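Local coordinates for protein probable dehydrogenase (PDB 3MOI) that probably catalyses an NAD(P)-dependent oxidation or reduction of a small, as yet unidentified substrate, as a member of the GFO/IDH/MocA dehydrogenase family, at residues I194-A199 with G382-R387; R159-E164 with E272-R277; K2-I7 with H62-A67. One frame throughout, in Å; residues are numbered along the deposited sequence.

Interaction 1: residues I194-A199 with G382-R387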
ATOM      1  N   ILE A 194      18.033  -3.777  -5.674  1.00 29.67           N
ATOM      2  CA  ILE A 194      17.381  -2.533  -5.460  1.00 28.51           C
ATOM      3  C   ILE A 194      18.326  -1.444  -5.939  1.00 28.64           C
ATOM      4  O   ILE A 194      19.396  -1.288  -5.385  1.00 29.58           O
ATOM      5  CB  ILE A 194      17.083  -2.388  -3.965  1.00 27.64           C
ATOM      6  CG1 ILE A 194      16.093  -3.481  -3.552  1.00 28.27           C
ATOM      7  CG2 ILE A 194      16.549  -1.040  -3.701  1.00 26.83           C
ATOM      8  CD1 ILE A 194      15.832  -3.662  -2.087  1.00 23.11           C
ATOM      9  N   THR A 195      17.941  -0.690  -6.940  1.00 29.19           N
ATOM     10  CA  THR A 195      18.834   0.332  -7.554  1.00 30.16           C
ATOM     11  C   THR A 195      18.447   1.758  -7.226  1.00 30.08           C
ATOM     12  O   THR A 195      19.207   2.659  -7.497  1.00 31.39           O
ATOM     13  CB  THR A 195      18.866   0.262  -9.104  1.00 30.46           C
ATOM     14  OG1 THR A 195      17.521   0.342  -9.586  1.00 31.93           O
ATOM     15  CG2 THR A 195      19.491  -1.063  -9.582  1.00 28.13           C
ATOM     16  N   ALA A 196      17.289   1.994  -6.634  1.00 29.43           N
ATOM     17  CA  ALA A 196      17.013   3.361  -6.160  1.00 28.59           C
ATOM     18  C   ALA A 196      15.982   3.337  -5.024  1.00 27.47           C
ATOM     19  O   ALA A 196      15.188   2.421  -4.925  1.00 27.47           O
ATOM     20  CB  ALA A 196      16.542   4.249  -7.313  1.00 26.60           C
ATOM     21  N   VAL A 197      16.007   4.364  -4.191  1.00 27.43           N
ATOM     22  CA  VAL A 197      15.200   4.445  -2.983  1.00 26.87           C
ATOM     23  C   VAL A 197      14.685   5.856  -2.830  1.00 28.37           C
ATOM     24  O   VAL A 197      15.497   6.804  -2.701  1.00 29.47           O
ATOM     25  CB  VAL A 197      16.015   4.172  -1.737  1.00 25.81           C
ATOM     26  CG1 VAL A 197      15.115   4.242  -0.531  1.00 25.25           C
ATOM     27  CG2 VAL A 197      16.725   2.857  -1.828  1.00 21.68           C
ATOM     28  N   ARG A 198      13.354   5.984  -2.831  1.00 28.63           N
ATOM     29  CA  ARG A 198      12.691   7.167  -2.364  1.00 29.44           C
ATOM     30  C   ARG A 198      11.909   6.807  -1.102  1.00 30.58           C
ATOM     31  O   ARG A 198      10.985   5.971  -1.172  1.00 30.84           O
ATOM     32  CB  ARG A 198      11.733   7.682  -3.440  1.00 29.64           C
ATOM     33  CG  ARG A 198      10.911   8.886  -3.036  1.00 28.38           C
ATOM     34  CD  ARG A 198      11.792  10.102  -2.662  1.00 30.57           C
ATOM     35  NE  ARG A 198      10.960  11.212  -2.224  1.00 30.88           N
ATOM     36  CZ  ARG A 198      10.884  11.650  -0.977  1.00 29.99           C
ATOM     37  NH1 ARG A 198      11.658  11.098  -0.065  1.00 27.41           N
ATOM     38  NH2 ARG A 198      10.049  12.661  -0.659  1.00 27.06           N
ATOM     39  N   ALA A 199      12.239   7.439   0.033  1.00 31.04           N
ATOM     40  CA  ALA A 199      11.530   7.160   1.301  1.00 31.42           C
ATOM     41  C   ALA A 199      11.353   8.410   2.174  1.00 32.49           C
ATOM     42  O   ALA A 199      12.103   9.350   2.037  1.00 33.25           O
ATOM     43  CB  ALA A 199      12.225   6.092   2.062  1.00 29.45           C
ATOM     44  N   GLY A 382      14.618  14.478   0.850  1.00 33.74           N
ATOM     45  CA  GLY A 382      13.490  14.546  -0.089  1.00 32.90           C
ATOM     46  C   GLY A 382      13.750  13.978  -1.481  1.00 33.06           C
ATOM     47  O   GLY A 382      12.872  14.032  -2.328  1.00 32.85           O
ATOM     48  N   ARG A 383      14.916  13.380  -1.731  1.00 32.70           N
ATOM     49  CA  ARG A 383      15.296  13.036  -3.113  1.00 32.82           C
ATOM     50  C   ARG A 383      15.330  11.505  -3.230  1.00 32.06           C
ATOM     51  O   ARG A 383      15.589  10.796  -2.268  1.00 31.77           O
ATOM     52  CB  ARG A 383      16.678  13.644  -3.474  1.00 33.86           C
ATOM     53  CG  ARG A 383      16.840  15.266  -3.753  1.00 38.30           C
ATOM     54  CD  ARG A 383      16.938  15.613  -5.316  1.00 47.65           C
ATOM     55  NE  ARG A 383      16.609  14.290  -5.922  1.00 54.77           N
ATOM     56  CZ  ARG A 383      15.454  13.859  -6.484  1.00 47.85           C
ATOM     57  NH1 ARG A 383      14.382  14.661  -6.807  1.00 48.46           N
ATOM     58  NH2 ARG A 383      15.446  12.597  -6.789  1.00 35.23           N
ATOM     59  N   GLN A 384      15.005  10.983  -4.404  1.00 32.09           N
ATOM     60  CA  GLN A 384      15.314   9.606  -4.730  1.00 31.89           C
ATOM     61  C   GLN A 384      16.812   9.426  -4.721  1.00 32.31           C
ATOM     62  O   GLN A 384      17.537  10.219  -5.264  1.00 31.95           O
ATOM     63  CB  GLN A 384      14.797   9.240  -6.089  1.00 31.71           C
ATOM     64  CG  GLN A 384      15.198   7.807  -6.535  1.00 32.43           C
ATOM     65  CD  GLN A 384      14.267   7.264  -7.599  1.00 31.56           C
ATOM     66  OE1 GLN A 384      13.138   6.884  -7.324  1.00 32.97           O
ATOM     67  NE2 GLN A 384      14.740   7.205  -8.798  1.00 31.88           N
ATOM     68  N   VAL A 385      17.263   8.368  -4.090  1.00 33.19           N
ATOM     69  CA  VAL A 385      18.678   8.113  -3.923  1.00 33.81           C
ATOM     70  C   VAL A 385      19.077   6.956  -4.880  1.00 35.22           C
ATOM     71  O   VAL A 385      18.548   5.887  -4.801  1.00 34.08           O
ATOM     72  CB  VAL A 385      18.948   7.777  -2.405  1.00 33.99           C
ATOM     73  CG1 VAL A 385      20.303   7.165  -2.206  1.00 29.03           C
ATOM     74  CG2 VAL A 385      18.746   9.033  -1.539  1.00 30.81           C
ATOM     75  N   GLU A 386      19.996   7.184  -5.799  1.00 37.27           N
ATOM     76  CA  GLU A 386      20.449   6.109  -6.706  1.00 38.48           C
ATOM     77  C   GLU A 386      21.542   5.273  -6.087  1.00 38.26           C
ATOM     78  O   GLU A 386      22.451   5.807  -5.530  1.00 38.12           O
ATOM     79  CB  GLU A 386      21.009   6.720  -7.965  1.00 38.27           C
ATOM     80  CG  GLU A 386      20.047   7.633  -8.698  1.00 42.32           C
ATOM     81  CD  GLU A 386      18.863   6.892  -9.311  1.00 47.43           C
ATOM     82  OE1 GLU A 386      19.000   5.663  -9.532  1.00 49.62           O
ATOM     83  OE2 GLU A 386      17.796   7.542  -9.561  1.00 49.58           O
ATOM     84  N   ARG A 387      21.526   3.969  -6.241  1.00 39.48           N
ATOM     85  CA  ARG A 387      22.710   3.222  -5.777  1.00 40.80           C
ATOM     86  C   ARG A 387      23.234   2.071  -6.632  1.00 41.18           C
ATOM     87  O   ARG A 387      22.615   1.763  -7.649  1.00 42.84           O
ATOM     88  CB  ARG A 387      22.467   2.753  -4.374  1.00 40.82           C
ATOM     89  CG  ARG A 387      21.333   1.804  -4.163  1.00 39.72           C
ATOM     90  CD  ARG A 387      21.539   1.198  -2.727  1.00 39.53           C
ATOM     91  NE  ARG A 387      21.130  -0.139  -2.867  1.00 39.68           N
ATOM     92  CZ  ARG A 387      21.801  -1.254  -2.664  1.00 35.53           C
ATOM     93  NH1 ARG A 387      22.941  -1.329  -2.057  1.00 31.68           N
ATOM     94  NH2 ARG A 387      21.182  -2.350  -3.021  1.00 34.87           N
TER
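Val197 and Val385 form the hydrogen-bonded pair through which the C-terminal residues join, antiparallel, the edge of the large mixed sheet of the GFO/IDH/MocA C-terminal domain. Val385 N gives a short, nearly straight bond to Val197 O (2.7 Å), and Val197 N returns one to Val385 O at 3.0 Å. A third backbone bond, from Arg387 N to Thr195 O, is almost linear at the hydrogen (178°), although its donor stands well above the carbonyl plane. Ala196 and Glu386 make the adjoining non-hydrogen-bonded pair. Here Ala196 CB is met by Glu386 OE1 at 3.6 Å and by the amide end of Gln384, whose NE2 donates to Glu386 OE2. Further out, Thr195 and Ala196 both face Thr219 of strand 213-220, a classic beta bulge. The terminal Arg387 folds back until the edge of its guanidinium meets Ile194 O in two weak bonds; salt bridges to Asp367 and Glu370 hold the same group. This edge of the sheet faces the second subunit, where Glu386 OE2 makes a salt bridge to Arg383 NH1 of that subunit and Arg198 NE bonds to Gln384 OE1 of that subunit. Arg198 has CG anti to the backbone N (chi1 177°) and bends at chi2; its CD lies against the Arg383-Gln384 backbone, and Gly382 O sits over the centre of its guanidinium, 3.4 Å from Arg198 CZ.

Interaction 2: residues R159-E164 with E272-R277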
ATOM      1  N   ARG A 159       5.855  -1.917  22.225  1.00 41.37           N
ATOM      2  CA  ARG A 159       6.244  -3.102  22.959  1.00 41.98           C
ATOM      3  C   ARG A 159       7.305  -2.658  23.963  1.00 43.41           C
ATOM      4  O   ARG A 159       7.887  -1.599  23.824  1.00 43.92           O
ATOM      5  CB  ARG A 159       6.815  -4.158  22.011  1.00 41.86           C
ATOM      6  CG  ARG A 159       5.909  -4.439  20.839  1.00 40.56           C
ATOM      7  CD  ARG A 159       6.304  -5.656  20.063  1.00 40.49           C
ATOM      8  NE  ARG A 159       5.521  -5.714  18.834  1.00 40.60           N
ATOM      9  CZ  ARG A 159       5.937  -6.185  17.654  1.00 38.07           C
ATOM     10  NH1 ARG A 159       7.158  -6.692  17.496  1.00 36.87           N
ATOM     11  NH2 ARG A 159       5.106  -6.128  16.617  1.00 36.46           N
ATOM     12  N   PRO A 160       7.524  -3.437  25.013  1.00 45.14           N
ATOM     13  CA  PRO A 160       8.463  -3.034  26.051  1.00 46.14           C
ATOM     14  C   PRO A 160       9.927  -2.977  25.599  1.00 46.51           C
ATOM     15  O   PRO A 160      10.440  -3.966  25.129  1.00 45.83           O
ATOM     16  CB  PRO A 160       8.278  -4.123  27.117  1.00 46.35           C
ATOM     17  CG  PRO A 160       6.876  -4.547  26.965  1.00 46.56           C
ATOM     18  CD  PRO A 160       6.598  -4.478  25.492  1.00 46.00           C
ATOM     19  N   ARG A 161      10.588  -1.837  25.815  1.00 47.48           N
ATOM     20  CA  ARG A 161      11.919  -1.585  25.281  1.00 48.13           C
ATOM     21  C   ARG A 161      12.895  -1.028  26.292  1.00 48.92           C
ATOM     22  O   ARG A 161      12.525  -0.299  27.213  1.00 48.81           O
ATOM     23  CB  ARG A 161      11.829  -0.561  24.159  1.00 48.38           C
ATOM     24  CG  ARG A 161      10.894  -0.913  23.039  1.00 48.04           C
ATOM     25  CD  ARG A 161      11.532  -1.812  21.993  1.00 46.77           C
ATOM     26  NE  ARG A 161      10.515  -2.209  21.021  1.00 44.78           N
ATOM     27  CZ  ARG A 161      10.537  -3.324  20.290  1.00 43.67           C
ATOM     28  NH1 ARG A 161      11.527  -4.220  20.378  1.00 39.61           N
ATOM     29  NH2 ARG A 161       9.528  -3.553  19.458  1.00 45.11           N
ATOM     30  N   ARG A 162      14.161  -1.339  26.073  1.00 49.97           N
ATOM     31  CA  ARG A 162      15.228  -0.714  26.806  1.00 51.50           C
ATOM     32  C   ARG A 162      15.437   0.662  26.173  1.00 52.03           C
ATOM     33  O   ARG A 162      15.143   0.854  24.992  1.00 51.84           O
ATOM     34  CB  ARG A 162      16.490  -1.589  26.733  1.00 52.17           C
ATOM     35  CG  ARG A 162      16.341  -2.934  27.478  1.00 53.82           C
ATOM     36  CD  ARG A 162      17.662  -3.712  27.546  1.00 57.76           C
ATOM     37  NE  ARG A 162      17.603  -4.952  28.365  1.00 60.42           N
ATOM     38  CZ  ARG A 162      17.269  -6.178  27.929  1.00 59.84           C
ATOM     39  NH1 ARG A 162      16.914  -6.409  26.658  1.00 60.73           N
ATOM     40  NH2 ARG A 162      17.294  -7.192  28.779  1.00 59.13           N
ATOM     41  N   PRO A 163      15.935   1.630  26.947  1.00 52.68           N
ATOM     42  CA  PRO A 163      15.998   2.992  26.426  1.00 52.93           C
ATOM     43  C   PRO A 163      16.959   3.185  25.260  1.00 52.69           C
ATOM     44  O   PRO A 163      16.701   4.019  24.403  1.00 53.78           O
ATOM     45  CB  PRO A 163      16.399   3.824  27.645  1.00 53.35           C
ATOM     46  CG  PRO A 163      17.228   2.870  28.476  1.00 53.83           C
ATOM     47  CD  PRO A 163      16.625   1.495  28.240  1.00 53.18           C
ATOM     48  N   GLU A 164      18.026   2.418  25.162  1.00 52.65           N
ATOM     49  CA  GLU A 164      18.800   2.447  23.912  1.00 52.24           C
ATOM     50  C   GLU A 164      18.018   2.001  22.645  1.00 50.86           C
ATOM     51  O   GLU A 164      18.390   2.367  21.517  1.00 51.24           O
ATOM     52  CB  GLU A 164      20.066   1.620  24.028  1.00 52.88           C
ATOM     53  CG  GLU A 164      19.828   0.110  24.345  1.00 56.43           C
ATOM     54  CD  GLU A 164      19.938  -0.238  25.863  1.00 58.58           C
ATOM     55  OE1 GLU A 164      19.611   0.649  26.741  1.00 54.50           O
ATOM     56  OE2 GLU A 164      20.356  -1.409  26.129  1.00 57.68           O
ATOM     57  N   GLU A 272      12.710  -3.389  32.755  1.00 56.34           N
ATOM     58  CA  GLU A 272      12.381  -4.595  33.543  1.00 56.73           C
ATOM     59  C   GLU A 272      11.231  -5.392  32.951  1.00 56.40           C
ATOM     60  O   GLU A 272      11.274  -6.625  32.934  1.00 55.86           O
ATOM     61  CB  GLU A 272      11.996  -4.244  35.017  1.00 57.27           C
ATOM     62  CG  GLU A 272      13.009  -4.670  36.104  1.00 57.65           C
ATOM     63  CD  GLU A 272      13.229  -6.217  36.259  1.00 58.81           C
ATOM     64  OE1 GLU A 272      12.414  -6.884  36.952  1.00 56.80           O
ATOM     65  OE2 GLU A 272      14.243  -6.748  35.720  1.00 58.86           O
ATOM     66  N   LEU A 273      10.178  -4.705  32.517  1.00 56.16           N
ATOM     67  CA  LEU A 273       9.079  -5.424  31.914  1.00 56.56           C
ATOM     68  C   LEU A 273       9.634  -6.169  30.698  1.00 57.35           C
ATOM     69  O   LEU A 273       9.263  -7.328  30.447  1.00 57.55           O
ATOM     70  CB  LEU A 273       7.960  -4.492  31.496  1.00 56.28           C
ATOM     71  CG  LEU A 273       6.544  -5.072  31.586  1.00 56.59           C
ATOM     72  CD1 LEU A 273       5.665  -4.353  30.570  1.00 56.32           C
ATOM     73  CD2 LEU A 273       6.454  -6.600  31.394  1.00 55.90           C
ATOM     74  N   ARG A 274      10.549  -5.502  29.984  1.00 57.66           N
ATOM     75  CA  ARG A 274      11.136  -6.034  28.775  1.00 58.41           C
ATOM     76  C   ARG A 274      11.845  -7.372  29.072  1.00 59.18           C
ATOM     77  O   ARG A 274      11.468  -8.438  28.553  1.00 58.35           O
ATOM     78  CB  ARG A 274      12.085  -4.970  28.143  1.00 58.57           C
ATOM     79  CG  ARG A 274      12.669  -5.263  26.730  1.00 58.42           C
ATOM     80  CD  ARG A 274      11.903  -6.386  26.038  1.00 58.94           C
ATOM     81  NE  ARG A 274      11.951  -6.498  24.573  1.00 60.97           N
ATOM     82  CZ  ARG A 274      13.013  -6.401  23.786  1.00 58.20           C
ATOM     83  NH1 ARG A 274      14.225  -6.128  24.250  1.00 59.19           N
ATOM     84  NH2 ARG A 274      12.833  -6.600  22.511  1.00 56.08           N
ATOM     85  N   ARG A 275      12.836  -7.332  29.946  1.00 60.27           N
ATOM     86  CA  ARG A 275      13.604  -8.536  30.202  1.00 61.41           C
ATOM     87  C   ARG A 275      12.865  -9.608  30.999  1.00 61.61           C
ATOM     88  O   ARG A 275      13.234 -10.766  30.900  1.00 61.18           O
ATOM     89  CB  ARG A 275      14.959  -8.220  30.834  1.00 61.67           C
ATOM     90  CG  ARG A 275      14.932  -7.932  32.277  1.00 62.72           C
ATOM     91  CD  ARG A 275      15.994  -8.722  33.043  1.00 64.49           C
ATOM     92  NE  ARG A 275      15.551  -8.806  34.428  1.00 66.63           N
ATOM     93  CZ  ARG A 275      14.915  -9.843  34.969  1.00 69.07           C
ATOM     94  NH1 ARG A 275      14.529  -9.765  36.239  1.00 71.39           N
ATOM     95  NH2 ARG A 275      14.679 -10.958  34.276  1.00 68.79           N
ATOM     96  N   SER A 276      11.824  -9.240  31.747  1.00 62.34           N
ATOM     97  CA  SER A 276      11.042 -10.234  32.518  1.00 63.40           C
ATOM     98  C   SER A 276       9.934 -10.891  31.683  1.00 64.06           C
ATOM     99  O   SER A 276       9.462 -11.976  32.033  1.00 64.08           O
ATOM    100  CB  SER A 276      10.470  -9.652  33.846  1.00 63.30           C
ATOM    101  OG  SER A 276       9.339  -8.810  33.636  1.00 62.98           O
ATOM    102  N   ARG A 277       9.501 -10.238  30.605  1.00 65.08           N
ATOM    103  CA  ARG A 277       8.453 -10.812  29.758  1.00 65.78           C
ATOM    104  C   ARG A 277       9.041 -11.604  28.596  1.00 65.93           C
ATOM    105  O   ARG A 277       8.558 -12.689  28.252  1.00 65.99           O
ATOM    106  CB  ARG A 277       7.507  -9.754  29.209  1.00 65.61           C
ATOM    107  CG  ARG A 277       6.164 -10.388  28.887  1.00 67.69           C
ATOM    108  CD  ARG A 277       5.407  -9.720  27.772  1.00 69.10           C
ATOM    109  NE  ARG A 277       4.165  -9.069  28.206  1.00 70.32           N
ATOM    110  CZ  ARG A 277       3.278  -8.533  27.354  1.00 70.63           C
ATOM    111  NH1 ARG A 277       3.513  -8.592  26.038  1.00 69.63           N
ATOM    112  NH2 ARG A 277       2.159  -7.930  27.808  1.00 69.95           N
TER
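The guanidinium of Arg274 lies between two others: at its edge, near its plane, comes Arg162 NH1, 3.6 Å from Arg274 NH1, while Arg161 NH1 approaches obliquely. The planes of Arg274 and Arg162 are turned 72° apart, so the groups do not stack, and no hydrogen bond joins the two segments. This gathering of like charge is probably eased by Glu165, which makes a salt bridge to Arg161 NH1 and a long, weak ion pair with Arg274. Arg161 also donates from NH2 to Phe156 O and lies against the Phe156 ring in a cation-pi contact. The contact brings helix 270-278 against the loop that follows strand 145-153 of the C-terminal domain's mixed sheet. Beneath the charged ends, Pro160 supplies the packing. Its CB rests on Arg274 CA at 3.8 Å, and its CG touches Leu273 CD1, also at 3.8 Å. Arg274 CG, CD and NE all approach Pro160 O, but chi2 is nearly eclipsed (16°) and these short approaches are doubtful; the NE angle is too poor for a bond. Arg162, extended from CG to NE, reaches across to the helix, where its NH2 lies 3.3 Å from Arg275 CB.

Interaction 3: residues K2-I7 with H62-A67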
ATOM      1  N   LYS A   2      23.799 -33.867  10.455  1.00 58.62           N
ATOM      2  CA  LYS A   2      23.432 -33.155  11.703  1.00 55.47           C
ATOM      3  C   LYS A   2      24.435 -32.057  12.117  1.00 52.38           C
ATOM      4  O   LYS A   2      25.608 -32.316  12.371  1.00 52.92           O
ATOM      5  CB  LYS A   2      23.220 -34.113  12.859  1.00 55.41           C
ATOM      6  CG  LYS A   2      22.321 -33.533  13.974  1.00 55.32           C
ATOM      7  CD  LYS A   2      21.240 -34.552  14.370  1.00 56.51           C
ATOM      8  CE  LYS A   2      20.232 -34.039  15.390  1.00 57.47           C
ATOM      9  NZ  LYS A   2      19.495 -35.185  16.042  1.00 58.65           N
ATOM     10  N   ILE A   3      23.950 -30.830  12.196  1.00 47.99           N
ATOM     11  CA  ILE A   3      24.781 -29.689  12.535  1.00 45.00           C
ATOM     12  C   ILE A   3      24.793 -29.464  14.051  1.00 41.32           C
ATOM     13  O   ILE A   3      23.779 -29.321  14.686  1.00 39.59           O
ATOM     14  CB  ILE A   3      24.266 -28.420  11.775  1.00 45.46           C
ATOM     15  CG1 ILE A   3      24.145 -28.722  10.274  1.00 46.49           C
ATOM     16  CG2 ILE A   3      25.147 -27.227  11.993  1.00 44.55           C
ATOM     17  CD1 ILE A   3      25.290 -29.631   9.725  1.00 51.48           C
ATOM     18  N   ARG A   4      25.970 -29.452  14.623  1.00 38.86           N
ATOM     19  CA  ARG A   4      26.095 -29.192  16.026  1.00 38.70           C
ATOM     20  C   ARG A   4      26.285 -27.673  16.211  1.00 36.98           C
ATOM     21  O   ARG A   4      27.242 -27.090  15.698  1.00 35.80           O
ATOM     22  CB  ARG A   4      27.257 -29.982  16.638  1.00 38.89           C
ATOM     23  CG  ARG A   4      27.149 -31.503  16.558  1.00 41.10           C
ATOM     24  CD  ARG A   4      28.488 -32.197  16.828  1.00 44.13           C
ATOM     25  NE  ARG A   4      29.488 -31.669  15.912  1.00 49.86           N
ATOM     26  CZ  ARG A   4      30.741 -32.125  15.766  1.00 54.88           C
ATOM     27  NH1 ARG A   4      31.197 -33.178  16.461  1.00 54.58           N
ATOM     28  NH2 ARG A   4      31.555 -31.512  14.903  1.00 55.94           N
ATOM     29  N   PHE A   5      25.337 -27.074  16.918  1.00 35.86           N
ATOM     30  CA  PHE A   5      25.217 -25.637  17.042  1.00 36.33           C
ATOM     31  C   PHE A   5      25.555 -25.185  18.419  1.00 35.64           C
ATOM     32  O   PHE A   5      25.160 -25.836  19.374  1.00 35.11           O
ATOM     33  CB  PHE A   5      23.782 -25.192  16.824  1.00 36.21           C
ATOM     34  CG  PHE A   5      23.483 -24.803  15.450  1.00 38.23           C
ATOM     35  CD1 PHE A   5      22.763 -25.652  14.612  1.00 41.96           C
ATOM     36  CD2 PHE A   5      23.913 -23.587  14.956  1.00 38.84           C
ATOM     37  CE1 PHE A   5      22.461 -25.263  13.307  1.00 40.44           C
ATOM     38  CE2 PHE A   5      23.628 -23.208  13.655  1.00 36.89           C
ATOM     39  CZ  PHE A   5      22.900 -24.037  12.846  1.00 39.04           C
ATOM     40  N   GLY A   6      26.266 -24.067  18.516  1.00 35.46           N
ATOM     41  CA  GLY A   6      26.323 -23.313  19.773  1.00 36.21           C
ATOM     42  C   GLY A   6      25.461 -22.044  19.667  1.00 36.22           C
ATOM     43  O   GLY A   6      25.523 -21.362  18.654  1.00 36.59           O
ATOM     44  N   ILE A   7      24.690 -21.710  20.697  1.00 35.54           N
ATOM     45  CA  ILE A   7      23.964 -20.458  20.702  1.00 36.18           C
ATOM     46  C   ILE A   7      24.712 -19.388  21.431  1.00 36.98           C
ATOM     47  O   ILE A   7      25.125 -19.585  22.543  1.00 38.45           O
ATOM     48  CB  ILE A   7      22.611 -20.566  21.347  1.00 35.67           C
ATOM     49  CG1 ILE A   7      21.791 -21.668  20.668  1.00 34.98           C
ATOM     50  CG2 ILE A   7      21.902 -19.238  21.198  1.00 36.16           C
ATOM     51  CD1 ILE A   7      20.317 -21.610  20.999  1.00 31.39           C
ATOM     52  N   HIS A  62      35.939 -25.217  24.227  1.00 36.72           N
ATOM     53  CA  HIS A  62      35.504 -26.373  25.033  1.00 37.27           C
ATOM     54  C   HIS A  62      34.471 -27.343  24.444  1.00 37.33           C
ATOM     55  O   HIS A  62      34.229 -28.367  25.028  1.00 36.72           O
ATOM     56  CB  HIS A  62      35.014 -25.892  26.409  1.00 37.23           C
ATOM     57  CG  HIS A  62      36.125 -25.465  27.298  1.00 35.89           C
ATOM     58  ND1 HIS A  62      37.040 -26.355  27.799  1.00 35.16           N
ATOM     59  CD2 HIS A  62      36.520 -24.238  27.711  1.00 36.19           C
ATOM     60  CE1 HIS A  62      37.957 -25.695  28.479  1.00 35.41           C
ATOM     61  NE2 HIS A  62      37.658 -24.409  28.454  1.00 33.70           N
ATOM     62  N   VAL A  63      33.816 -26.997  23.336  1.00 38.35           N
ATOM     63  CA  VAL A  63      32.825 -27.892  22.742  1.00 37.93           C
ATOM     64  C   VAL A  63      33.016 -28.050  21.235  1.00 38.44           C
ATOM     65  O   VAL A  63      33.054 -27.052  20.511  1.00 39.94           O
ATOM     66  CB  VAL A  63      31.414 -27.432  23.002  1.00 37.49           C
ATOM     67  CG1 VAL A  63      30.465 -28.576  22.632  1.00 35.28           C
ATOM     68  CG2 VAL A  63      31.228 -27.013  24.470  1.00 36.95           C
ATOM     69  N   GLN A  64      33.137 -29.304  20.788  1.00 38.15           N
ATOM     70  CA  GLN A  64      33.170 -29.694  19.374  1.00 37.50           C
ATOM     71  C   GLN A  64      31.841 -29.139  18.856  1.00 37.25           C
ATOM     72  O   GLN A  64      30.797 -29.388  19.466  1.00 37.61           O
ATOM     73  CB  GLN A  64      33.301 -31.233  19.297  1.00 37.67           C
ATOM     74  CG  GLN A  64      34.197 -31.880  18.204  1.00 38.16           C
ATOM     75  CD  GLN A  64      35.322 -32.804  18.666  1.00 34.92           C
ATOM     76  OE1 GLN A  64      35.978 -32.451  19.575  1.00 45.11           O
ATOM     77  NE2 GLN A  64      35.616 -33.941  17.963  1.00 33.29           N
ATOM     78  N   MET A  65      31.893 -28.246  17.849  1.00 37.09           N
ATOM     79  CA  MET A  65      30.672 -27.717  17.220  1.00 35.94           C
ATOM     80  C   MET A  65      30.886 -27.393  15.718  1.00 36.02           C
ATOM     81  O   MET A  65      32.029 -27.270  15.268  1.00 35.41           O
ATOM     82  CB  MET A  65      29.972 -26.599  18.086  1.00 36.12           C
ATOM     83  CG  MET A  65      30.434 -25.131  18.054  1.00 36.08           C
ATOM     84  SD  MET A  65      29.887 -24.002  19.454  1.00 27.37           S
ATOM     85  CE  MET A  65      31.537 -23.546  19.771  1.00 34.32           C
ATOM     86  N   ASP A  66      29.809 -27.369  14.915  1.00 34.89           N
ATOM     87  CA  ASP A  66      29.966 -27.112  13.474  1.00 34.51           C
ATOM     88  C   ASP A  66      29.614 -25.698  13.090  1.00 34.32           C
ATOM     89  O   ASP A  66      30.106 -25.192  12.073  1.00 34.06           O
ATOM     90  CB  ASP A  66      29.050 -28.036  12.622  1.00 35.05           C
ATOM     91  CG  ASP A  66      29.363 -29.498  12.796  1.00 35.11           C
ATOM     92  OD1 ASP A  66      30.557 -29.909  12.583  1.00 36.84           O
ATOM     93  OD2 ASP A  66      28.421 -30.194  13.227  1.00 34.76           O
ATOM     94  N   ALA A  67      28.694 -25.100  13.853  1.00 33.61           N
ATOM     95  CA  ALA A  67      28.195 -23.772  13.554  1.00 33.88           C
ATOM     96  C   ALA A  67      27.867 -22.974  14.855  1.00 34.46           C
ATOM     97  O   ALA A  67      27.757 -23.544  15.936  1.00 33.30           O
ATOM     98  CB  ALA A  67      26.965 -23.849  12.665  1.00 32.21           C
TER
HETATM   99  O   HOH W   1      33.791 -33.878  15.736  1.00 38.52           O
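Arg4 and Asp66 are joined by a side-on salt bridge in which two nitrogens of the guanidinium each take one carboxylate oxygen. Arg4 NH2 reaches Asp66 OD1 at 3.0 Å and Arg4 NE reaches Asp66 OD2 at 3.2 Å, both from above the carboxylate plane, the two planes being only 28° apart. Asp66 CG is anti to its carbonyl carbon (chi1 -62°), setting the carboxylate beside Arg4. Asp66 OD2 also accepts the backbone Arg4 N, on its anti side and nearly straight (171° at the hydrogen), so one oxygen ties side chain and main chain of Arg4. Arg4 O in turn takes two donors, Asp66 N at 2.7 Å and Ala67 N. A water accepts from Arg4 NH1 and Gln64 NE2, linking two side chains that lie side by side. Gly6 N then bonds to Ala67 O at 3.0 Å, completing the parallel pairing of Phe5 with Ala67. Around this frame, Ala67 CB meets Phe5 CE2 at 3.5 Å and Ile3 CG2 at 3.9 Å. Met65 SD lies 3.6 Å from Gly6 CA, packed on the glycine backbone. Strands 3-8 and 67-70 are the adjacent middle pair of the six-stranded parallel sheet (order 3-2-1-4-5-6) of the Rossmann fold.

How the interactions relate
Along the chain interaction 3 closes before the other two open; the order is then 159-164, 194-199, 272-277, 382-387, so interactions 1 and 2 cross. Interaction 3 belongs to the parallel Rossmann sheet, probably the nucleotide-binding part, whereas interaction 1 adds the outermost strand of the mixed sheet, on the opposite side of the chain's centre, their centres about 41 Å apart. Interaction 2 touches neither, its centre about 34 Å from that of interaction 1 and about 30 Å from that of interaction 3, but its loop follows strand 145-153 of the same mixed sheet. The three illustrate separate tasks: joining strands within a domain, packing a helix on a loop, and finishing a sheet edge that meets the second subunit.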